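Local coordinates for protein O-ureido-L-serine synthase (PDB 3X44) that catalyses the pyridoxal-phosphate-dependent addition of hydroxyurea to O-acetyl-L-serine, giving O-ureido-L-serine for D-cycloserine biosynthesis, and also makes L-cysteine from sulfide, at residues 180-185 / 234-239; 171-176 / 270-275; 199-204 / 220-225. The protein carries 1 engineered substitution. One frame throughout, in Å; residues are numbered along the deposited sequence.

Contact 1. Residues 180-185 / 234-239; sequences GTLTGV and SVIDDL. With PUS ((E)-O-(carbamoylamino)-N-({3-hydroxy-2-methyl-5-[(phosphonooxy)methyl]pyridin-4-yl}methylidene)-L-serine), chain C.
Leu-182, on the flank of helix 180-192, meets Val-235 and Ile-236. Its CD2 lies 3.8 Å from Ile-236 CD1, and the two side chains cross at about a right angle, so the contact is made by branch ends and not by chains running alongside each other. With CG anti to the backbone N (chi1 164°), the leucine brings both methyls nearer to 234-239 than its CB direction alone would suggest. Val-235 has its CB turned toward the helix: its CG2 rests 3.7 Å from Leu-182 O and 4.3 Å from Leu-182 CD1. No hydrogen bond crosses between the segments; the join is apolar.

Residues 180-185 form the first turns of helix 180-192, and the earliest of them overlap the end of the glycine-rich phosphate loop of this fold-type II pyridoxal-phosphate enzyme. Thr-181 grips one phosphate oxygen of PUS twice, from N to O2P at 3.1 Å and from OG1 to O2P at 3.0 Å. Its OG1 stands beside its own backbone N (chi1 -69°), which lets both donors converge. The start of the helix dipole would be expected to stabilise the phosphate charge.

Further out, Thr-183 OG1 is hydrogen-bonded to Thr-179 O and to Asp-232 N, connecting the phosphate loop with the chain leading into Val-235. Asp-238, where strand 238-242 begins, forms a salt bridge with Arg-197 NE.

Contact 2. Residues 171-176 / 270-275; sequences HFVTGF and VATALS. With PUS ((E)-O-(carbamoylamino)-N-({3-hydroxy-2-methyl-5-[(phosphonooxy)methyl]pyridin-4-yl}methylidene)-L-serine), chain C.
Val-173 alone carries the strand's share of this small contact, dividing its two methyls between successive residues of the helix. CG1, anti to the backbone N (chi1 -171°), approaches Thr-272 CG2 at 3.8 Å, while CG2 reaches Ala-273 CB at 4.0 Å. The valine and threonine side chains cross obliquely, methyl against methyl. Thr-272 can offer carbon here because its OG1 turns back along the helix, where it makes a weak hydrogen bond to Ala-268 O.

Beyond Val-173 the strand leads toward the cofactor. Thr-174, whose CB points away from helix 264-278, donates from OG1 to Gly-175 O at 2.7 Å, with the donor tilted 16° from the carbonyl plane; this short bond links Thr-174 to Gly-175 at the approach to the glycine-rich loop. Phe-176 then brings its CA within 3.4 Å of PUS O3P.

Val-173 and Phe-172 lie on opposite faces of the sheet in this alpha/beta domain. Helix 264-278 packs on the Val-173 face, with Thr-272 also touching Val-199 and Leu-201 of neighbouring strand 197-203, and helix 244-257 lies against its Val-270 and Ala-271. Strand 285-290 borders strand 171-174 on its other edge.

Contact 3. Residues 199-204 / 220-225; sequences VALEPS and QGLAPN. With PUS ((E)-O-(carbamoylamino)-N-({3-hydroxy-2-methyl-5-[(phosphonooxy)methyl]pyridin-4-yl}methylidene)-L-serine), chain C.
The loop of Leu-222 and Ala-223, which forms one wall of the cofactor and product site, packs against Leu-201 and Pro-203 at the end of strand 197-203. The closest approach is Pro-203 CD to Ala-223 CB at 3.6 Å, so the proline ring meets the methyl along its CD-CG side. Leu-222 lies next to Ala-223: its CB is 4.3 Å from Pro-203 CG, and its CD1 is 4.4 Å from Leu-201 CD1, a looser touch between branch ends. All four residues are buried, and no hydrogen bond links the segments.

The two methyls of Leu-222 do different work. CG lies anti to the carbonyl carbon, beside the backbone N (chi1 -48°), which sets the branch between strand and ring. While CD1 faces the strand, CD2 comes to 3.4 Å from PUS C6 on the pyridine ring. Gly-221, with phi at 109°, has its CA 3.6 Å from PUS C3, almost directly above that atom on the same side of the ring. A CB here would fall 2.5 Å from PUS C3 and be jammed against Gln-220 O, leaving no room for a side chain. From the same glycine, the carbonyl O accepts a bent hydrogen bond from the carbamoyl nitrogen PUS NZ2 (2.9 Å, 138° at the hydrogen), and Pro-224 CB lies 3.3 Å from PUS OZ1. The bound group joins cofactor and product through an imine, in a protein whose cofactor-carrying lysine has been replaced by the engineered Ala-43.

Around the contact, Trp-214 NE1 is hydrogen-bonded to Ala-223 O, and both carboxylate oxygens of Glu-202 bind backbone amides of helix 208-211. Strand 197-203 lies between strands 171-174 and 238-242, with helix 264-278 touching Leu-201 through Thr-272 and Leu-222 through Ser-265.

Overall arrangement
Along the chain, strand 171-174 comes first, followed by helix 180-192, strand 197-203, the loop 220-225, the turn into strand 238-242 and finally helix 264-278. The three contacts close concentric loops without crossing: contact 3 is innermost, contact 1 encloses it and contact 2 encloses both. All reach one sheet, where strand 197-203 lies between strands 171-174 and 238-242. Probable backbone hydrogen bonds join them: Phe-172 O to Val-199 N at 2.9 Å, and Asp-238 O to Ala-200 N at 2.8 Å. A third, Phe-176 O to Ala-223 N at 3.0 Å, connects the phosphate side of the PUS site with its pyridine-ring side.

Contact 1. Residues 180-185 / 234-239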
# COMPACT_ATOMS: atom_id res chain seq x y z
N GLY A 180 10.64 15.21 -19.34
CA GLY A 180 9.67 15.44 -18.29
C GLY A 180 10.05 14.75 -16.99
O GLY A 180 9.83 15.28 -15.90
N THR A 181 10.61 13.55 -17.10
CA THR A 181 11.00 12.79 -15.92
C THR A 181 12.17 13.48 -15.24
O THR A 181 12.14 13.75 -14.05
CB THR A 181 11.42 11.34 -16.29
OG1 THR A 181 10.27 10.61 -16.71
CG2 THR A 181 12.04 10.64 -15.10
N LEU A 182 13.20 13.77 -16.03
CA LEU A 182 14.39 14.44 -15.53
C LEU A 182 14.12 15.82 -14.94
O LEU A 182 14.71 16.20 -13.94
CB LEU A 182 15.40 14.56 -16.67
CG LEU A 182 16.55 15.54 -16.48
CD1 LEU A 182 17.52 14.98 -15.46
CD2 LEU A 182 17.25 15.79 -17.83
N THR A 183 13.23 16.58 -15.57
CA THR A 183 12.91 17.91 -15.07
C THR A 183 12.03 17.88 -13.82
O THR A 183 12.32 18.56 -12.84
CB THR A 183 12.24 18.77 -16.17
OG1 THR A 183 13.16 18.97 -17.24
CG2 THR A 183 11.82 20.13 -15.61
N GLY A 184 10.97 17.08 -13.87
CA GLY A 184 10.07 16.97 -12.73
C GLY A 184 10.74 16.43 -11.48
O GLY A 184 10.62 17.01 -10.40
N VAL A 185 11.46 15.32 -11.62
CA VAL A 185 12.15 14.74 -10.48
C VAL A 185 13.35 15.60 -10.08
O VAL A 185 13.58 15.86 -8.90
CB VAL A 185 12.63 13.32 -10.77
CG1 VAL A 185 13.36 12.76 -9.56
CG2 VAL A 185 11.44 12.42 -11.10
N SER A 234 18.97 23.39 -15.72
CA SER A 234 19.60 23.66 -14.44
C SER A 234 19.57 22.53 -13.40
O SER A 234 20.32 22.56 -12.43
CB SER A 234 19.01 24.93 -13.82
OG SER A 234 17.65 24.76 -13.48
N VAL A 235 18.72 21.52 -13.60
CA VAL A 235 18.66 20.42 -12.63
C VAL A 235 19.74 19.36 -12.83
O VAL A 235 19.93 18.49 -11.99
CB VAL A 235 17.28 19.71 -12.66
CG1 VAL A 235 16.17 20.72 -12.46
CG2 VAL A 235 17.12 18.95 -13.97
N ILE A 236 20.45 19.45 -13.95
CA ILE A 236 21.50 18.49 -14.27
C ILE A 236 22.88 18.80 -13.68
O ILE A 236 23.40 19.90 -13.84
CB ILE A 236 21.66 18.34 -15.79
CG1 ILE A 236 20.31 17.99 -16.43
CG2 ILE A 236 22.71 17.28 -16.11
CD1 ILE A 236 20.32 18.00 -17.93
N ASP A 237 23.46 17.82 -12.99
CA ASP A 237 24.79 17.95 -12.40
C ASP A 237 25.78 17.21 -13.29
O ASP A 237 26.91 17.65 -13.48
CB ASP A 237 24.84 17.35 -11.00
CG ASP A 237 23.87 18.01 -10.06
OD1 ASP A 237 23.00 17.29 -9.51
OD2 ASP A 237 23.98 19.24 -9.86
N ASP A 238 25.35 16.08 -13.84
CA ASP A 238 26.20 15.28 -14.71
C ASP A 238 25.50 14.92 -16.01
O ASP A 238 24.48 14.22 -16.01
CB ASP A 238 26.62 13.98 -14.00
CG ASP A 238 27.45 14.24 -12.78
OD1 ASP A 238 28.48 14.92 -12.90
OD2 ASP A 238 27.08 13.75 -11.69
N LEU A 239 26.05 15.41 -17.12
CA LEU A 239 25.52 15.13 -18.45
C LEU A 239 26.52 14.17 -19.12
O LEU A 239 27.63 14.56 -19.48
CB LEU A 239 25.41 16.43 -19.26
CG LEU A 239 24.85 16.33 -20.69
CD1 LEU A 239 23.49 15.65 -20.67
CD2 LEU A 239 24.74 17.73 -21.30
N PUS C . 8.91 8.23 -24.47
CA PUS C . 8.06 9.32 -25.11
CB PUS C . 8.95 10.39 -25.83
OG PUS C . 9.79 9.74 -26.89
ND PUS C . 10.02 10.64 -28.00
CE PUS C . 11.29 10.93 -28.37
NZ2 PUS C . 12.31 10.73 -27.51
OZ1 PUS C . 11.51 11.37 -29.45
C PUS C . 7.11 8.67 -26.13
O PUS C . 6.85 7.50 -26.04
OT PUS C . 6.63 9.32 -27.03
C2 PUS C . 11.52 5.08 -22.72
C3 PUS C . 10.54 6.05 -23.24
C4 PUS C . 10.71 7.48 -22.91
C5 PUS C . 11.83 7.87 -22.06
C6 PUS C . 12.75 6.83 -21.58
C2A PUS C . 11.40 3.63 -23.07
C4A PUS C . 9.85 8.54 -23.56
C5A PUS C . 12.06 9.33 -21.67
N1 PUS C . 12.57 5.51 -21.93
O3 PUS C . 9.47 5.63 -23.95
O1P PUS C . 10.02 11.59 -21.85
O2P PUS C . 10.12 11.61 -19.49
O3P PUS C . 12.10 11.96 -20.76
O4P PUS C . 11.07 9.76 -20.68
P PUS C . 10.83 11.24 -20.70

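Contact 2. Residues 171-176 / 270-275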
# COMPACT_ATOMS: atom_id res chain seq x y z
N HIS A 171 23.15 9.36 -6.06
CA HIS A 171 22.95 9.68 -7.48
C HIS A 171 21.60 9.22 -8.00
O HIS A 171 21.13 8.14 -7.63
CB HIS A 171 24.02 9.02 -8.35
CG HIS A 171 25.40 9.10 -7.79
ND1 HIS A 171 26.31 10.05 -8.20
CD2 HIS A 171 26.03 8.34 -6.86
CE1 HIS A 171 27.45 9.87 -7.55
NE2 HIS A 171 27.30 8.84 -6.73
N PHE A 172 21.00 10.04 -8.85
CA PHE A 172 19.73 9.73 -9.49
C PHE A 172 20.06 9.65 -10.98
O PHE A 172 20.53 10.62 -11.57
CB PHE A 172 18.70 10.84 -9.24
CG PHE A 172 17.43 10.66 -10.02
CD1 PHE A 172 16.58 9.58 -9.77
CD2 PHE A 172 17.08 11.56 -11.02
CE1 PHE A 172 15.41 9.40 -10.49
CE2 PHE A 172 15.91 11.39 -11.75
CZ PHE A 172 15.08 10.31 -11.49
N VAL A 173 19.80 8.51 -11.60
CA VAL A 173 20.14 8.34 -13.01
C VAL A 173 18.97 8.17 -13.96
O VAL A 173 18.10 7.34 -13.74
CB VAL A 173 21.09 7.15 -13.20
CG1 VAL A 173 21.60 7.12 -14.63
CG2 VAL A 173 22.24 7.23 -12.21
N THR A 174 18.97 8.95 -15.03
CA THR A 174 17.90 8.86 -16.01
C THR A 174 18.32 9.36 -17.38
O THR A 174 19.25 10.16 -17.52
CB THR A 174 16.67 9.69 -15.57
OG1 THR A 174 15.67 9.64 -16.60
CG2 THR A 174 17.08 11.15 -15.35
N GLY A 175 17.65 8.86 -18.41
CA GLY A 175 17.91 9.32 -19.75
C GLY A 175 16.77 10.29 -20.00
O GLY A 175 16.08 10.69 -19.05
N PHE A 176 16.54 10.67 -21.25
CA PHE A 176 15.43 11.57 -21.53
C PHE A 176 14.96 11.60 -22.97
O PHE A 176 15.74 11.40 -23.90
CB PHE A 176 15.77 13.00 -21.07
CG PHE A 176 16.86 13.66 -21.85
CD1 PHE A 176 16.60 14.23 -23.09
CD2 PHE A 176 18.15 13.76 -21.33
CE1 PHE A 176 17.60 14.89 -23.80
CE2 PHE A 176 19.17 14.42 -22.03
CZ PHE A 176 18.89 14.99 -23.27
N VAL A 270 20.87 1.90 -16.05
CA VAL A 270 21.56 0.98 -15.16
C VAL A 270 23.05 0.94 -15.50
O VAL A 270 23.90 0.97 -14.60
CB VAL A 270 20.99 -0.43 -15.26
CG1 VAL A 270 21.84 -1.41 -14.45
CG2 VAL A 270 19.55 -0.43 -14.77
N ALA A 271 23.36 0.85 -16.80
CA ALA A 271 24.73 0.80 -17.29
C ALA A 271 25.50 2.02 -16.79
O ALA A 271 26.61 1.91 -16.26
CB ALA A 271 24.74 0.77 -18.82
N THR A 272 24.89 3.19 -16.95
CA THR A 272 25.51 4.42 -16.50
C THR A 272 25.75 4.37 -15.00
O THR A 272 26.85 4.69 -14.53
CB THR A 272 24.62 5.63 -16.82
OG1 THR A 272 24.71 5.92 -18.23
CG2 THR A 272 25.07 6.86 -16.03
N ALA A 273 24.73 3.95 -14.26
CA ALA A 273 24.82 3.86 -12.81
C ALA A 273 25.94 2.91 -12.38
O ALA A 273 26.66 3.19 -11.42
CB ALA A 273 23.48 3.38 -12.24
N LEU A 274 26.06 1.79 -13.08
CA LEU A 274 27.08 0.80 -12.77
C LEU A 274 28.46 1.39 -13.05
O LEU A 274 29.42 1.11 -12.34
CB LEU A 274 26.87 -0.47 -13.60
CG LEU A 274 25.73 -1.40 -13.17
CD1 LEU A 274 25.54 -2.51 -14.20
CD2 LEU A 274 26.03 -1.99 -11.80
N SER A 275 28.53 2.23 -14.08
CA SER A 275 29.78 2.87 -14.45
C SER A 275 30.23 3.81 -13.34
O SER A 275 31.41 3.83 -12.97
CB SER A 275 29.60 3.66 -15.75
OG SER A 275 30.75 4.44 -16.03
N PUS C . 8.91 8.23 -24.47
CA PUS C . 8.06 9.32 -25.11
CB PUS C . 8.95 10.39 -25.83
OG PUS C . 9.79 9.74 -26.89
ND PUS C . 10.02 10.64 -28.00
CE PUS C . 11.29 10.93 -28.37
NZ2 PUS C . 12.31 10.73 -27.51
OZ1 PUS C . 11.51 11.37 -29.45
C PUS C . 7.11 8.67 -26.13
O PUS C . 6.85 7.50 -26.04
OT PUS C . 6.63 9.32 -27.03
C2 PUS C . 11.52 5.08 -22.72
C3 PUS C . 10.54 6.05 -23.24
C4 PUS C . 10.71 7.48 -22.91
C5 PUS C . 11.83 7.87 -22.06
C6 PUS C . 12.75 6.83 -21.58
C2A PUS C . 11.40 3.63 -23.07
C4A PUS C . 9.85 8.54 -23.56
C5A PUS C . 12.06 9.33 -21.67
N1 PUS C . 12.57 5.51 -21.93
O3 PUS C . 9.47 5.63 -23.95
O1P PUS C . 10.02 11.59 -21.85
O2P PUS C . 10.12 11.61 -19.49
O3P PUS C . 12.10 11.96 -20.76
O4P PUS C . 11.07 9.76 -20.68
P PUS C . 10.83 11.24 -20.70

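Contact 3. Residues 199-204 / 220-225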
# COMPACT_ATOMS: atom_id res chain seq x y z
N VAL A 199 22.13 12.75 -12.66
CA VAL A 199 22.84 12.30 -13.84
C VAL A 199 21.92 12.04 -15.02
O VAL A 199 21.08 11.15 -14.97
CB VAL A 199 23.62 10.99 -13.52
CG1 VAL A 199 24.41 10.54 -14.74
CG2 VAL A 199 24.55 11.22 -12.33
N ALA A 200 22.10 12.81 -16.09
CA ALA A 200 21.29 12.64 -17.30
C ALA A 200 22.16 12.14 -18.44
O ALA A 200 23.16 12.77 -18.79
CB ALA A 200 20.63 13.97 -17.69
N LEU A 201 21.80 11.00 -19.01
CA LEU A 201 22.59 10.46 -20.10
C LEU A 201 21.89 10.63 -21.44
O LEU A 201 20.68 10.82 -21.50
CB LEU A 201 22.88 8.97 -19.85
CG LEU A 201 21.66 8.06 -19.70
CD1 LEU A 201 21.30 7.45 -21.04
CD2 LEU A 201 21.96 6.98 -18.68
N GLU A 202 22.68 10.57 -22.51
CA GLU A 202 22.17 10.67 -23.86
C GLU A 202 22.84 9.53 -24.62
O GLU A 202 23.88 9.02 -24.19
CB GLU A 202 22.57 11.99 -24.52
CG GLU A 202 22.48 13.21 -23.63
CD GLU A 202 22.75 14.49 -24.41
OE1 GLU A 202 21.86 14.92 -25.17
OE2 GLU A 202 23.86 15.05 -24.26
N PRO A 203 22.24 9.08 -25.74
CA PRO A 203 22.88 7.99 -26.48
C PRO A 203 24.18 8.51 -27.08
O PRO A 203 24.26 9.68 -27.47
CB PRO A 203 21.85 7.63 -27.56
CG PRO A 203 20.55 8.28 -27.12
CD PRO A 203 20.97 9.51 -26.35
N SER A 204 25.20 7.66 -27.13
CA SER A 204 26.50 8.05 -27.68
C SER A 204 26.34 8.69 -29.05
O SER A 204 27.06 9.62 -29.40
CB SER A 204 27.41 6.82 -27.83
OG SER A 204 27.75 6.27 -26.58
N GLN A 220 15.33 3.31 -28.18
CA GLN A 220 13.96 3.75 -28.35
C GLN A 220 13.37 4.50 -27.17
O GLN A 220 13.38 4.02 -26.04
CB GLN A 220 13.08 2.54 -28.71
CG GLN A 220 13.70 1.65 -29.78
CD GLN A 220 12.67 0.91 -30.64
OE1 GLN A 220 11.49 1.25 -30.64
NE2 GLN A 220 13.12 -0.10 -31.37
N GLY A 221 12.86 5.70 -27.44
CA GLY A 221 12.26 6.49 -26.39
C GLY A 221 13.10 7.70 -26.02
O GLY A 221 12.59 8.69 -25.52
N LEU A 222 14.40 7.61 -26.27
CA LEU A 222 15.31 8.71 -25.94
C LEU A 222 15.71 9.59 -27.10
O LEU A 222 15.51 9.26 -28.28
CB LEU A 222 16.60 8.17 -25.32
CG LEU A 222 16.53 7.14 -24.20
CD1 LEU A 222 17.94 6.80 -23.74
CD2 LEU A 222 15.71 7.70 -23.05
N ALA A 223 16.29 10.72 -26.72
CA ALA A 223 16.86 11.71 -27.61
C ALA A 223 16.16 12.11 -28.90
O ALA A 223 16.48 11.61 -29.98
CB ALA A 223 18.29 11.30 -27.93
N PRO A 224 15.18 13.02 -28.80
CA PRO A 224 14.47 13.48 -30.00
C PRO A 224 15.47 14.42 -30.70
O PRO A 224 16.44 14.85 -30.08
CB PRO A 224 13.27 14.22 -29.44
CG PRO A 224 13.75 14.74 -28.12
CD PRO A 224 14.63 13.64 -27.58
N ASN A 225 15.25 14.75 -31.97
CA ASN A 225 16.21 15.62 -32.66
C ASN A 225 16.00 17.12 -32.45
O ASN A 225 16.02 17.91 -33.40
CB ASN A 225 16.24 15.30 -34.17
CG ASN A 225 14.86 15.26 -34.79
OD1 ASN A 225 13.85 15.16 -34.10
ND2 ASN A 225 14.81 15.34 -36.12
N PUS C . 8.91 8.23 -24.47
CA PUS C . 8.06 9.32 -25.11
CB PUS C . 8.95 10.39 -25.83
OG PUS C . 9.79 9.74 -26.89
ND PUS C . 10.02 10.64 -28.00
CE PUS C . 11.29 10.93 -28.37
NZ2 PUS C . 12.31 10.73 -27.51
OZ1 PUS C . 11.51 11.37 -29.45
C PUS C . 7.11 8.67 -26.13
O PUS C . 6.85 7.50 -26.04
OT PUS C . 6.63 9.32 -27.03
C2 PUS C . 11.52 5.08 -22.72
C3 PUS C . 10.54 6.05 -23.24
C4 PUS C . 10.71 7.48 -22.91
C5 PUS C . 11.83 7.87 -22.06
C6 PUS C . 12.75 6.83 -21.58
C2A PUS C . 11.40 3.63 -23.07
C4A PUS C . 9.85 8.54 -23.56
C5A PUS C . 12.06 9.33 -21.67
N1 PUS C . 12.57 5.51 -21.93
O3 PUS C . 9.47 5.63 -23.95
O1P PUS C . 10.02 11.59 -21.85
O2P PUS C . 10.12 11.61 -19.49
O3P PUS C . 12.10 11.96 -20.76
O4P PUS C . 11.07 9.76 -20.68
P PUS C . 10.83 11.24 -20.70